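Local coordinates for protein putative mannose-1-phosphate guanylyl transferase (Thermus thermophilus, PDB 2CU2) that probably catalyses the transfer of a guanylyl group from GTP to mannose 1-phosphate, forming GDP-mannose, at residues A[1-6]-A[98-104]. Residues are numbered along the deposited sequence; the frame is centred on the assembly and turned at random.
Sequences MKTYAL and EGAERLL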
# COMPACT_ATOMS: atom_id res chain seq x y z
N MET A 1 16.77 -23.91 -41.49
CA MET A 1 18.20 -23.67 -41.63
C MET A 1 18.86 -23.37 -40.28
O MET A 1 18.25 -23.44 -39.23
CB MET A 1 18.40 -22.49 -42.58
CG MET A 1 17.08 -21.90 -43.07
SD MET A 1 17.34 -20.38 -44.01
CE MET A 1 17.95 -21.12 -45.53
N LYS A 2 20.17 -23.06 -40.35
CA LYS A 2 20.85 -22.62 -39.14
C LYS A 2 20.44 -21.19 -38.79
O LYS A 2 20.87 -20.22 -39.40
CB LYS A 2 22.36 -22.68 -39.38
CG LYS A 2 23.16 -22.37 -38.11
CD LYS A 2 24.59 -22.91 -38.17
CE LYS A 2 25.18 -23.18 -36.78
NZ LYS A 2 26.63 -23.23 -36.86
N THR A 3 19.57 -21.13 -37.79
CA THR A 3 19.03 -19.88 -37.31
C THR A 3 19.48 -19.57 -35.89
O THR A 3 19.43 -20.42 -35.00
CB THR A 3 17.48 -19.89 -37.33
OG1 THR A 3 17.02 -20.12 -38.66
CG2 THR A 3 16.94 -18.55 -36.83
N TYR A 4 19.93 -18.34 -35.68
CA TYR A 4 20.33 -17.90 -34.35
C TYR A 4 19.26 -16.94 -33.87
O TYR A 4 18.54 -16.34 -34.68
CB TYR A 4 21.70 -17.21 -34.39
CG TYR A 4 22.85 -18.13 -34.03
CD1 TYR A 4 23.17 -19.23 -34.83
CD2 TYR A 4 23.58 -17.93 -32.86
CE1 TYR A 4 24.19 -20.10 -34.48
CE2 TYR A 4 24.61 -18.81 -32.50
CZ TYR A 4 24.90 -19.89 -33.31
OH TYR A 4 25.90 -20.76 -32.94
N ALA A 5 19.13 -16.79 -32.56
CA ALA A 5 18.14 -15.90 -32.00
C ALA A 5 18.81 -14.94 -31.03
O ALA A 5 19.58 -15.36 -30.17
CB ALA A 5 17.05 -16.70 -31.29
N LEU A 6 18.52 -13.65 -31.19
CA LEU A 6 19.06 -12.64 -30.29
C LEU A 6 17.91 -12.18 -29.41
O LEU A 6 16.92 -11.62 -29.91
CB LEU A 6 19.61 -11.44 -31.06
CG LEU A 6 20.01 -10.28 -30.14
CD1 LEU A 6 21.28 -10.66 -29.38
CD2 LEU A 6 20.24 -9.00 -30.94
N GLU A 98 29.43 -17.29 -36.68
CA GLU A 98 28.84 -18.59 -36.34
C GLU A 98 28.33 -19.29 -37.60
O GLU A 98 27.98 -20.46 -37.61
CB GLU A 98 27.69 -18.36 -35.36
CG GLU A 98 28.16 -18.32 -33.90
CD GLU A 98 29.06 -19.51 -33.63
OE1 GLU A 98 28.81 -20.57 -34.16
OE2 GLU A 98 30.01 -19.35 -32.86
N GLY A 99 28.25 -18.49 -38.69
CA GLY A 99 27.84 -19.05 -39.97
C GLY A 99 26.32 -19.18 -40.08
O GLY A 99 25.79 -20.01 -40.80
N ALA A 100 25.62 -18.35 -39.29
CA ALA A 100 24.16 -18.43 -39.28
C ALA A 100 23.56 -17.92 -40.59
O ALA A 100 24.01 -16.95 -41.18
CB ALA A 100 23.65 -17.58 -38.11
N GLU A 101 22.51 -18.61 -41.04
CA GLU A 101 21.82 -18.23 -42.27
C GLU A 101 20.67 -17.28 -41.95
O GLU A 101 20.18 -16.57 -42.83
CB GLU A 101 21.25 -19.47 -42.95
CG GLU A 101 22.29 -20.42 -43.51
CD GLU A 101 21.72 -21.81 -43.74
OE1 GLU A 101 21.81 -22.64 -42.81
OE2 GLU A 101 21.18 -22.06 -44.84
N ARG A 102 20.24 -17.29 -40.70
CA ARG A 102 19.14 -16.45 -40.27
C ARG A 102 19.34 -15.97 -38.84
O ARG A 102 19.86 -16.70 -37.99
CB ARG A 102 17.82 -17.22 -40.34
CG ARG A 102 17.32 -17.53 -41.73
CD ARG A 102 16.69 -16.32 -42.39
NE ARG A 102 16.06 -16.65 -43.66
CZ ARG A 102 16.72 -16.86 -44.80
NH1 ARG A 102 18.04 -16.75 -44.83
NH2 ARG A 102 16.05 -17.18 -45.90
N LEU A 103 18.95 -14.73 -38.59
CA LEU A 103 19.03 -14.17 -37.25
C LEU A 103 17.66 -13.62 -36.88
O LEU A 103 17.07 -12.82 -37.62
CB LEU A 103 20.09 -13.07 -37.15
CG LEU A 103 20.15 -12.43 -35.76
CD1 LEU A 103 20.52 -13.48 -34.72
CD2 LEU A 103 21.14 -11.28 -35.75
N LEU A 104 17.16 -14.06 -35.74
CA LEU A 104 15.87 -13.63 -35.25
C LEU A 104 16.17 -12.66 -34.09
O LEU A 104 16.99 -12.96 -33.23
CB LEU A 104 15.10 -14.86 -34.76
CG LEU A 104 13.58 -14.91 -34.83
CD1 LEU A 104 13.07 -14.34 -36.15
CD2 LEU A 104 13.16 -16.36 -34.66
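With CG anti to the backbone N (chi1 -174°) and an extended chain beyond it, Lys-2 carries NZ to the carbonyl of Glu-98, donating to O at 3.2 Å. Arg-102 instead bends at chi2 (-77°), which lays one face of its guanidinium against Met-1, with SD 3.6 Å above the plane, over its centre, and NH1 turns to bond the carbonyl O of Glu-101. NE donates to Leu-126 O, so two backbone carbonyls fix the rotation of the group. Replacing Arg-102 by an alanine would probably leave the Met-1 sulfur without the flat group it rests on, and the carbonyls of Glu-101 and Leu-126 without these donors. Glu-101 flanks the same methionine, its OE1 also accepting from Lys-2 N at 3.0 Å, met from above the carboxylate plane, while Lys-2 O is gripped by two amides, Glu-101 N at 2.8 Å and Arg-102 N at a longer 3.3 Å. Next to this, the Tyr-4 ring receives Glu-98 CB over one face in a CH-pi contact, 4.2 Å from its centroid, and Ala-100 CB packs obliquely against CD1. Gly-99, with positive phi, closes helix 83-98 in a Schellman motif, after which Ala-100 and Glu-101 lead into strand 102-107. From there the strands run parallel: Tyr-4 N bonds Arg-102 O, Tyr-4 O accepts from Leu-104 N, and Leu-6 N meets Leu-104 O. Helix 115-128 packs on the Thr-3 and Leu-104 side, helix 83-98 on that of Leu-103. This pairing of the N-terminal strand with a strand entered from a helix belongs to the Rossmann-like alpha/beta core of GT-A nucleotidyltransferases.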